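Local coordinates for aminoacyl-tRNA synthetase (Cryptosporidium parvum, PDB 5F9Z), which probably charges tRNA(Pro) with proline at the expense of ATP, as a class II prolyl-tRNA synthetase that binds the inhibitor halofuginone, at residues V377-R380 / K385-I388; C328-A333 / S395-L400; M430-L433 / M438-A441; I284-D289 / F410-R415. All blocks are in the same frame, centred on the assembly; numbering follows the deposited sequence.

Contact 1 of 4, residues V377-R380 / K385-I388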
loop_
_atom_site.group_PDB
_atom_site.type_symbol
_atom_site.label_atom_id
_atom_site.label_comp_id
_atom_site.label_asym_id
_atom_site.label_seq_id
_atom_site.Cartn_x
_atom_site.Cartn_y
_atom_site.Cartn_z
ATOM N N VAL A 377 3.234 -5.137 30.352
ATOM C CA VAL A 377 3.142 -4.833 28.929
ATOM C C VAL A 377 3.985 -5.838 28.161
ATOM O O VAL A 377 5.153 -6.069 28.498
ATOM C CB VAL A 377 3.603 -3.395 28.637
ATOM C CG1 VAL A 377 3.408 -3.064 27.165
ATOM C CG2 VAL A 377 2.857 -2.407 29.521
ATOM N N VAL A 378 3.396 -6.439 27.130
ATOM C CA VAL A 378 4.099 -7.338 26.224
ATOM C C VAL A 378 3.991 -6.754 24.823
ATOM O O VAL A 378 2.882 -6.508 24.332
ATOM C CB VAL A 378 3.532 -8.766 26.271
ATOM C CG1 VAL A 378 4.342 -9.686 25.369
ATOM C CG2 VAL A 378 3.516 -9.287 27.698
ATOM N N VAL A 379 5.134 -6.530 24.187
ATOM C CA VAL A 379 5.189 -5.934 22.857
ATOM C C VAL A 379 5.024 -7.033 21.815
ATOM O O VAL A 379 5.598 -8.121 21.939
ATOM C CB VAL A 379 6.504 -5.158 22.661
ATOM C CG1 VAL A 379 6.482 -4.393 21.350
ATOM C CG2 VAL A 379 6.734 -4.211 23.829
ATOM N N ARG A 380 4.237 -6.742 20.776
ATOM C CA ARG A 380 3.821 -7.777 19.834
ATOM C C ARG A 380 4.986 -8.282 18.987
ATOM O O ARG A 380 5.180 -9.494 18.846
ATOM C CB ARG A 380 2.702 -7.240 18.940
ATOM C CG ARG A 380 2.406 -8.086 17.712
ATOM C CD ARG A 380 1.898 -9.471 18.081
ATOM N NE ARG A 380 1.601 -10.264 16.890
ATOM C CZ ARG A 380 2.505 -10.965 16.215
ATOM N NH1 ARG A 380 3.771 -10.977 16.612
ATOM N NH2 ARG A 380 2.143 -11.652 15.140
ATOM N N LYS A 385 9.108 -7.230 27.212
ATOM C CA LYS A 385 8.258 -7.217 28.393
ATOM C C LYS A 385 8.739 -6.159 29.374
ATOM O O LYS A 385 9.944 -5.926 29.513
ATOM C CB LYS A 385 8.236 -8.590 29.073
ATOM C CG LYS A 385 7.673 -9.696 28.200
ATOM C CD LYS A 385 7.666 -11.030 28.929
ATOM C CE LYS A 385 7.112 -12.132 28.042
ATOM N NZ LYS A 385 7.905 -12.280 26.791
ATOM N N MET A 386 7.788 -5.526 30.056
ATOM C CA MET A 386 8.099 -4.469 31.007
ATOM C C MET A 386 6.890 -4.241 31.900
ATOM O O MET A 386 5.761 -4.595 31.552
ATOM C CB MET A 386 8.491 -3.172 30.292
ATOM C CG MET A 386 7.359 -2.545 29.496
ATOM S SD MET A 386 7.941 -1.374 28.256
ATOM C CE MET A 386 8.771 -2.477 27.117
ATOM N N ASP A 387 7.144 -3.644 33.060
ATOM C CA ASP A 387 6.098 -3.249 33.994
ATOM C C ASP A 387 6.080 -1.729 34.084
ATOM O O ASP A 387 7.084 -1.113 34.456
ATOM C CB ASP A 387 6.322 -3.870 35.373
ATOM C CG ASP A 387 6.144 -5.374 35.370
ATOM O OD1 ASP A 387 4.985 -5.836 35.300
ATOM O OD2 ASP A 387 7.160 -6.096 35.447
ATOM N N ILE A 388 4.949 -1.133 33.739
ATOM C CA ILE A 388 4.778 0.318 33.725
ATOM C C ILE A 388 3.794 0.691 34.824
ATOM O O ILE A 388 2.685 0.144 34.856
ATOM C CB ILE A 388 4.280 0.824 32.359
ATOM C CG1 ILE A 388 5.189 0.324 31.234
ATOM C CG2 ILE A 388 4.205 2.343 32.351
ATOM C CD1 ILE A 388 6.618 0.809 31.346
#
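Val-377 and Met-386 form a hydrogen-bonded pair of an antiparallel beta hairpin. Its strands, 374-379 and 385-389, lie at one side of the five-stranded mixed sheet in the anticodon-binding domain, and strand 385-389 is the outermost of the two. Next to this pair, Val-378 and Lys-385 make a non-hydrogen-bonded pair.

Two backbone bonds close the ring between Val-377 and Met-386. Val-377 N gives its hydrogen to Met-386 O at 2.8 Å, almost straight at 170°. The return bond, from Met-386 N to Val-377 O at 3.1 Å, is more bent, at 148°. Val-377 O also receives a CA-H...O contact from Lys-385 CA at 3.3 Å.

Apolar contacts fill the face that carries Val-377 and Met-386. CG of Met-386 sits between its own backbone N and carbonyl carbon (chi1 66°), and it lies 3.9 Å from Val-377 CB. Beyond it the methionine turns at chi3, and its CE comes 4.2 Å from Val-379 CG2. This face looks to helix 393-417, where Leu-400 meets Met-386 and Phe-404 meets Val-379. On the other face, the aliphatic part of Lys-385 runs beside Val-378.

The branches of Val-377 and Ile-388 run at a slant to each other. Val-377 CG2, anti to its carbonyl carbon, ends 4.0 Å from Ile-388 CG1.

Contact 2 of 4, residues C328-A333 / S395-L400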
loop_
_atom_site.group_PDB
_atom_site.type_symbol
_atom_site.label_atom_id
_atom_site.label_comp_id
_atom_site.label_asym_id
_atom_site.label_seq_id
_atom_site.Cartn_x
_atom_site.Cartn_y
_atom_site.Cartn_z
ATOM N N CYS A 328 -9.262 4.311 30.535
ATOM C CA CYS A 328 -9.578 5.735 30.519
ATOM C C CYS A 328 -8.334 6.574 30.255
ATOM O O CYS A 328 -8.393 7.566 29.520
ATOM C CB CYS A 328 -10.232 6.143 31.839
ATOM S SG CYS A 328 -10.582 7.910 31.983
ATOM N N ILE A 329 -7.201 6.190 30.848
ATOM C CA ILE A 329 -5.958 6.921 30.621
ATOM C C ILE A 329 -5.526 6.802 29.164
ATOM O O ILE A 329 -5.090 7.784 28.550
ATOM C CB ILE A 329 -4.864 6.416 31.580
ATOM C CG1 ILE A 329 -5.221 6.763 33.026
ATOM C CG2 ILE A 329 -3.509 7.000 31.208
ATOM C CD1 ILE A 329 -4.248 6.210 34.041
ATOM N N LEU A 330 -5.651 5.607 28.583
ATOM C CA LEU A 330 -5.226 5.412 27.202
ATOM C C LEU A 330 -6.185 6.068 26.217
ATOM O O LEU A 330 -5.750 6.562 25.170
ATOM C CB LEU A 330 -5.084 3.920 26.900
ATOM C CG LEU A 330 -3.694 3.311 27.110
ATOM C CD1 LEU A 330 -3.181 3.535 28.525
ATOM C CD2 LEU A 330 -3.719 1.831 26.782
ATOM N N LYS A 331 -7.484 6.082 26.526
ATOM C CA LYS A 331 -8.434 6.789 25.673
ATOM C C LYS A 331 -8.153 8.285 25.657
ATOM O O LYS A 331 -8.201 8.923 24.599
ATOM C CB LYS A 331 -9.866 6.518 26.136
ATOM C CG LYS A 331 -10.567 5.400 25.384
ATOM C CD LYS A 331 -11.991 5.215 25.885
ATOM C CE LYS A 331 -12.812 4.372 24.922
ATOM N NZ LYS A 331 -12.173 3.056 24.647
ATOM N N LYS A 332 -7.851 8.863 26.822
ATOM C CA LYS A 332 -7.531 10.283 26.890
ATOM C C LYS A 332 -6.225 10.616 26.183
ATOM O O LYS A 332 -6.040 11.760 25.756
ATOM C CB LYS A 332 -7.462 10.738 28.350
ATOM N N ALA A 333 -5.321 9.649 26.046
ATOM C CA ALA A 333 -4.049 9.852 25.369
ATOM C C ALA A 333 -4.122 9.568 23.874
ATOM O O ALA A 333 -3.081 9.547 23.209
ATOM C CB ALA A 333 -2.966 8.981 26.012
ATOM N N SER A 395 2.306 8.795 29.610
ATOM C CA SER A 395 3.530 9.200 28.932
ATOM C C SER A 395 4.234 8.050 28.224
ATOM O O SER A 395 4.759 8.238 27.120
ATOM C CB SER A 395 4.496 9.845 29.933
ATOM O OG SER A 395 5.773 10.036 29.352
ATOM N N LYS A 396 4.259 6.860 28.828
ATOM C CA LYS A 396 5.077 5.772 28.298
ATOM C C LYS A 396 4.433 5.101 27.088
ATOM O O LYS A 396 5.132 4.739 26.136
ATOM C CB LYS A 396 5.342 4.735 29.391
ATOM C CG LYS A 396 6.402 3.708 29.030
ATOM C CD LYS A 396 7.787 4.191 29.424
ATOM C CE LYS A 396 8.875 3.310 28.830
ATOM N NZ LYS A 396 9.022 3.530 27.362
ATOM N N ILE A 397 3.115 4.920 27.108
ATOM C CA ILE A 397 2.427 4.154 26.069
ATOM C C ILE A 397 2.483 4.876 24.724
ATOM O O ILE A 397 2.764 4.225 23.707
ATOM C CB ILE A 397 0.979 3.836 26.479
ATOM C CG1 ILE A 397 0.972 2.985 27.748
ATOM C CG2 ILE A 397 0.249 3.116 25.354
ATOM C CD1 ILE A 397 1.889 1.783 27.674
ATOM N N PRO A 398 2.224 6.189 24.641
ATOM C CA PRO A 398 2.457 6.873 23.358
ATOM C C PRO A 398 3.893 6.766 22.877
ATOM O O PRO A 398 4.128 6.713 21.663
ATOM C CB PRO A 398 2.064 8.326 23.659
ATOM C CG PRO A 398 1.075 8.217 24.752
ATOM C CD PRO A 398 1.565 7.087 25.610
ATOM N N LYS A 399 4.864 6.723 23.795
ATOM C CA LYS A 399 6.254 6.545 23.391
ATOM C C LYS A 399 6.501 5.138 22.860
ATOM O O LYS A 399 7.230 4.960 21.876
ATOM C CB LYS A 399 7.190 6.845 24.561
ATOM C CG LYS A 399 7.272 8.313 24.942
ATOM C CD LYS A 399 8.341 8.552 25.998
ATOM C CE LYS A 399 8.045 7.780 27.273
ATOM N NZ LYS A 399 9.068 8.032 28.326
ATOM N N LEU A 400 5.905 4.126 23.497
ATOM C CA LEU A 400 6.104 2.752 23.047
ATOM C C LEU A 400 5.519 2.534 21.658
ATOM O O LEU A 400 6.148 1.895 20.806
ATOM C CB LEU A 400 5.490 1.772 24.047
ATOM C CG LEU A 400 6.285 1.535 25.331
ATOM C CD1 LEU A 400 5.572 0.532 26.226
ATOM C CD2 LEU A 400 7.694 1.064 25.007
#
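Leu-330 reaches Ile-397 through a first torsion of -92°, away from the common value, followed by chi2 at 56°. This is a helix-helix contact in the anticodon-binding domain, an alpha/beta domain built on a five-stranded mixed sheet. The CA-CB bond of Leu-330 points past the other helix, and these two torsions bring its CD1 branch nearer. Ile-397 starts better placed, since its CB already points at helix 317-332. With chi1 at -61°, its CG1 faces the leucine.

The contact joins the C-terminal end of helix 317-332 to an early part of helix 393-417. No hydrogen bond crosses it, and the buried area is small, 122 Å² in all. Two apolar pairs do the touching.

The first pair is the deeper one. Leu-330 CD1 lies 4.3 Å from Ile-397 CG1. Both residues are buried, and both also lie on Phe-363 of strand 361-365 and on Val-335. They therefore pack against the sheet as well as against each other.

The second pair is nearer the surface. Ala-333 is the residue where the chain leaves the helix, and its CB points at the partner helix. Pro-398 meets it with its ring. Having no N-H, this proline cannot bond back to the preceding turn, and helix 393-417 is kinked there. The two residues come within 7.4 Å at their CA atoms. Their side chains touch where Ala-333 CB lies 4.3 Å from CG of the Pro-398 ring.

Contact 3 of 4, residues M430-L433 / M438-A441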
loop_
_atom_site.group_PDB
_atom_site.type_symbol
_atom_site.label_atom_id
_atom_site.label_comp_id
_atom_site.label_asym_id
_atom_site.label_seq_id
_atom_site.Cartn_x
_atom_site.Cartn_y
_atom_site.Cartn_z
ATOM N N MET A 430 21.320 -12.814 -13.610
ATOM C CA MET A 430 20.413 -13.941 -13.404
ATOM C C MET A 430 20.595 -14.566 -12.026
ATOM O O MET A 430 19.611 -14.901 -11.355
ATOM C CB MET A 430 20.614 -14.988 -14.498
ATOM C CG MET A 430 20.030 -14.597 -15.846
ATOM S SD MET A 430 18.280 -14.170 -15.738
ATOM C CE MET A 430 17.612 -15.643 -14.968
ATOM N N ASP A 431 21.843 -14.732 -11.585
ATOM C CA ASP A 431 22.079 -15.293 -10.259
ATOM C C ASP A 431 21.559 -14.373 -9.161
ATOM O O ASP A 431 21.125 -14.852 -8.107
ATOM C CB ASP A 431 23.567 -15.576 -10.059
ATOM C CG ASP A 431 24.101 -16.602 -11.039
ATOM O OD1 ASP A 431 23.284 -17.324 -11.650
ATOM O OD2 ASP A 431 25.337 -16.691 -11.196
ATOM N N THR A 432 21.592 -13.059 -9.389
ATOM C CA THR A 432 21.035 -12.128 -8.413
ATOM C C THR A 432 19.516 -12.237 -8.357
ATOM O O THR A 432 18.925 -12.194 -7.271
ATOM C CB THR A 432 21.460 -10.698 -8.749
ATOM O OG1 THR A 432 22.891 -10.621 -8.790
ATOM C CG2 THR A 432 20.938 -9.727 -7.703
ATOM N N LEU A 433 18.868 -12.381 -9.516
ATOM C CA LEU A 433 17.420 -12.571 -9.537
ATOM C C LEU A 433 17.026 -13.870 -8.847
ATOM O O LEU A 433 16.009 -13.926 -8.146
ATOM C CB LEU A 433 16.908 -12.556 -10.977
ATOM C CG LEU A 433 16.876 -11.213 -11.707
ATOM C CD1 LEU A 433 16.532 -11.424 -13.173
ATOM C CD2 LEU A 433 15.879 -10.271 -11.053
ATOM N N MET A 438 16.427 -7.610 -6.007
ATOM C CA MET A 438 16.382 -6.641 -7.089
ATOM C C MET A 438 17.793 -6.304 -7.564
ATOM O O MET A 438 18.792 -6.617 -6.913
ATOM C CB MET A 438 15.656 -5.372 -6.644
ATOM C CG MET A 438 14.169 -5.554 -6.405
ATOM S SD MET A 438 13.391 -4.071 -5.736
ATOM C CE MET A 438 14.152 -3.989 -4.117
ATOM N N VAL A 439 17.864 -5.644 -8.717
ATOM C CA VAL A 439 19.126 -5.261 -9.340
ATOM C C VAL A 439 19.109 -3.759 -9.582
ATOM O O VAL A 439 18.145 -3.226 -10.143
ATOM C CB VAL A 439 19.363 -6.022 -10.658
ATOM C CG1 VAL A 439 20.552 -5.434 -11.407
ATOM C CG2 VAL A 439 19.580 -7.502 -10.386
ATOM N N ILE A 440 20.169 -3.081 -9.152
ATOM C CA ILE A 440 20.398 -1.677 -9.467
ATOM C C ILE A 440 21.615 -1.625 -10.387
ATOM O O ILE A 440 22.737 -1.944 -9.975
ATOM C CB ILE A 440 20.584 -0.825 -8.199
ATOM C CG1 ILE A 440 20.917 0.626 -8.558
ATOM C CG2 ILE A 440 21.615 -1.433 -7.250
ATOM C CD1 ILE A 440 19.704 1.446 -8.937
ATOM N N ALA A 441 21.393 -1.252 -11.642
ATOM C CA ALA A 441 22.408 -1.415 -12.670
ATOM C C ALA A 441 22.539 -0.157 -13.514
ATOM O O ALA A 441 21.574 0.598 -13.668
ATOM C CB ALA A 441 22.069 -2.604 -13.581
#
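Thr-432 and Val-439 bury the most surface here, about 40 Å² each, and both point their CB atoms at the opposite segment. Their CA atoms are 7.2 Å apart. The touch is methyl to methyl: Thr-432 CG2 lies 3.7 Å from Val-439 CG2. The two side chains meet at a slant, and the same valine methyl also lies 4.1 Å from Thr-432 CB.

The threonine torsion sorts its two branches. At chi1 -57° the methyl stands anti to the backbone N and faces the strand. The hydroxyl is turned back beside the backbone N and bonds Lys-428 O, just before the helix begins. The polar end is thus satisfied locally, and an apolar surface meets the strand. Thr-432 CG2 also rests 3.9 Å from Met-438 O.

Leu-433 is the next in buried area. Its CB does not aim at the strand, but the end of the side chain swings closer, and Leu-433 CD2 ends 4.7 Å from Val-439 CG2. It stops short of direct contact with the strand, and lies on Met-474 and Arg-509. Val-439 packs in addition on Phe-507 of strand 503-508, the antiparallel neighbour of strand 438-443.

Helix 429-434 thus covers one side of the parallel pair of strands 420-422 and 438-443. This is a beta-alpha-beta unit in the C-terminal domain of prolyl-tRNA synthetase, which also carries the four-cysteine zinc site.

Contact 4 of 4, residues I284-D289 / F410-R415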
loop_
_atom_site.group_PDB
_atom_site.type_symbol
_atom_site.label_atom_id
_atom_site.label_comp_id
_atom_site.label_asym_id
_atom_site.label_seq_id
_atom_site.Cartn_x
_atom_site.Cartn_y
_atom_site.Cartn_z
ATOM N N ILE A 284 0.993 -5.860 5.145
ATOM C CA ILE A 284 0.862 -7.141 5.838
ATOM C C ILE A 284 2.082 -8.014 5.571
ATOM O O ILE A 284 2.683 -8.574 6.497
ATOM C CB ILE A 284 -0.435 -7.852 5.413
ATOM C CG1 ILE A 284 -1.660 -7.060 5.871
ATOM C CG2 ILE A 284 -0.475 -9.267 5.969
ATOM C CD1 ILE A 284 -2.930 -7.449 5.146
ATOM N N MET A 285 2.465 -8.143 4.298
ATOM C CA MET A 285 3.597 -8.994 3.944
ATOM C C MET A 285 4.902 -8.466 4.521
ATOM O O MET A 285 5.815 -9.250 4.810
ATOM C CB MET A 285 3.703 -9.112 2.423
ATOM C CG MET A 285 2.485 -9.726 1.757
ATOM S SD MET A 285 2.616 -9.725 -0.040
ATOM C CE MET A 285 1.172 -10.685 -0.485
ATOM N N THR A 286 5.009 -7.150 4.701
ATOM C CA THR A 286 6.256 -6.562 5.178
ATOM C C THR A 286 6.505 -6.894 6.646
ATOM O O THR A 286 7.610 -7.298 7.022
ATOM C CB THR A 286 6.233 -5.047 4.968
ATOM O OG1 THR A 286 6.091 -4.754 3.572
ATOM C CG2 THR A 286 7.513 -4.421 5.481
ATOM N N HIS A 287 5.484 -6.738 7.489
ATOM C CA HIS A 287 5.670 -6.800 8.934
ATOM C C HIS A 287 5.238 -8.118 9.562
ATOM O O HIS A 287 5.750 -8.472 10.628
ATOM C CB HIS A 287 4.906 -5.659 9.613
ATOM C CG HIS A 287 5.258 -4.301 9.091
ATOM N ND1 HIS A 287 6.534 -3.787 9.157
ATOM C CD2 HIS A 287 4.499 -3.349 8.499
ATOM C CE1 HIS A 287 6.547 -2.578 8.625
ATOM N NE2 HIS A 287 5.324 -2.288 8.219
ATOM N N GLY A 288 4.315 -8.849 8.938
ATOM C CA GLY A 288 3.792 -10.052 9.561
ATOM C C GLY A 288 4.869 -11.095 9.792
ATOM O O GLY A 288 5.846 -11.192 9.048
ATOM N N ASP A 289 4.683 -11.885 10.845
ATOM C CA ASP A 289 5.627 -12.938 11.197
ATOM C C ASP A 289 4.872 -14.262 11.296
ATOM O O ASP A 289 3.743 -14.413 10.811
ATOM C CB ASP A 289 6.382 -12.583 12.488
ATOM C CG ASP A 289 5.455 -12.258 13.652
ATOM O OD1 ASP A 289 4.372 -12.869 13.763
ATOM O OD2 ASP A 289 5.821 -11.386 14.469
ATOM N N PHE A 410 12.273 0.836 10.433
ATOM C CA PHE A 410 13.721 0.660 10.390
ATOM C C PHE A 410 14.097 -0.770 10.020
ATOM O O PHE A 410 14.989 -0.987 9.191
ATOM C CB PHE A 410 14.336 1.048 11.736
ATOM C CG PHE A 410 15.839 1.075 11.731
ATOM C CD1 PHE A 410 16.569 -0.056 12.059
ATOM C CD2 PHE A 410 16.522 2.233 11.395
ATOM C CE1 PHE A 410 17.950 -0.033 12.053
ATOM C CE2 PHE A 410 17.904 2.261 11.388
ATOM C CZ PHE A 410 18.618 1.127 11.717
ATOM N N LYS A 411 13.435 -1.759 10.628
ATOM C CA LYS A 411 13.745 -3.151 10.315
ATOM C C LYS A 411 13.313 -3.509 8.899
ATOM O O LYS A 411 14.011 -4.255 8.201
ATOM C CB LYS A 411 13.082 -4.082 11.329
ATOM C CG LYS A 411 13.676 -4.003 12.724
ATOM C CD LYS A 411 12.999 -4.991 13.662
ATOM C CE LYS A 411 13.147 -6.417 13.156
ATOM N NZ LYS A 411 12.457 -7.391 14.044
ATOM N N ALA A 412 12.165 -2.992 8.457
ATOM C CA ALA A 412 11.743 -3.216 7.080
ATOM C C ALA A 412 12.676 -2.529 6.092
ATOM O O ALA A 412 12.837 -3.003 4.961
ATOM C CB ALA A 412 10.311 -2.726 6.885
ATOM N N LYS A 413 13.298 -1.421 6.500
ATOM C CA LYS A 413 14.199 -0.701 5.609
ATOM C C LYS A 413 15.482 -1.488 5.371
ATOM O O LYS A 413 15.930 -1.631 4.227
ATOM C CB LYS A 413 14.514 0.678 6.188
ATOM C CG LYS A 413 14.355 1.821 5.206
ATOM C CD LYS A 413 13.365 2.855 5.722
ATOM C CE LYS A 413 13.322 4.068 4.809
ATOM N NZ LYS A 413 13.164 3.670 3.383
ATOM N N GLN A 414 16.092 -2.006 6.439
ATOM C CA GLN A 414 17.325 -2.769 6.275
ATOM C C GLN A 414 17.086 -4.106 5.586
ATOM O O GLN A 414 18.029 -4.677 5.027
ATOM C CB GLN A 414 18.016 -2.973 7.627
ATOM C CG GLN A 414 17.184 -3.669 8.688
ATOM C CD GLN A 414 17.860 -3.658 10.048
ATOM O OE1 GLN A 414 19.000 -3.214 10.184
ATOM N NE2 GLN A 414 17.158 -4.147 11.063
ATOM N N ARG A 415 15.852 -4.615 5.602
ATOM C CA ARG A 415 15.527 -5.775 4.780
ATOM C C ARG A 415 15.396 -5.401 3.310
ATOM O O ARG A 415 15.717 -6.216 2.437
ATOM C CB ARG A 415 14.238 -6.440 5.273
ATOM C CG ARG A 415 14.474 -7.582 6.248
ATOM C CD ARG A 415 13.195 -8.346 6.567
ATOM N NE ARG A 415 12.324 -7.620 7.488
ATOM C CZ ARG A 415 11.181 -7.037 7.141
ATOM N NH1 ARG A 415 10.757 -7.096 5.885
ATOM N NH2 ARG A 415 10.457 -6.400 8.052
#
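Thr-286 and Ala-412 meet methyl to methyl, with Thr-286 CG2 3.6 Å from Ala-412 CB. The threonine methyl is directed here by chi1 at -61°, which sets CG2 anti to the backbone N. The same torsion turns OG1 back to its own helix, where it bonds Val-282 O.

The imidazole of His-287 lies beside this pair. Thr-286 CG2 sits over one face of the ring, 3.7 Å above its plane and shifted to the rim. Ala-412 CB approaches the ring obliquely and is 4.1 Å from CE1. NE2, next to CE1 in the ring, is hydrogen-bonded to Leu-203 O, which helps to fix the ring. The small alanine thus touches both a methyl and an aromatic ring.

Arg-415 stands one turn further along its helix and reaches back across the contact. Its chain bends at chi3 (-76°). The guanidinium then has Ala-412 CA over one face, 3.5 Å from the plane and offset. NH2 makes a weak hydrogen bond to Thr-286 O, 3.2 Å long and bent to 122°. This carbonyl belongs to the last turn of helix 278-287, so the positive group would also suit the negative end of the helix dipole.

Helix 278-287 belongs to the class II core, with helix 26-36 packed against its Ile-284 and Met-285. The late part of helix 393-417, which begins in the anticodon-binding domain, meets it at Thr-286 and His-287. Just beyond, Arg-415 O accepts a bond from Ser-419 OG, ahead of strand 420-422.

How the contacts relate
Contacts 1 and 2 lie 14 Å apart between centres, within the anticodon-binding domain, and touch through Met-386 with Leu-400 and Ile-388 with Lys-396. Helix 393-417 follows strand 385-389 and serves both contacts 2 and 4, whose centres are 25 Å apart. It thus links the anticodon-binding domain to the class II core. A salt bridge from Arg-380 to Asp-289 also joins contacts 1 and 4. Along the chain, contact 4 spans contact 2, which spans contact 1. Contact 3 comes afterwards in the C-terminal domain, with nearest atoms about 7 Å from contact 4. Together they touch the class II core, the anticodon-binding domain and the C-terminal domain.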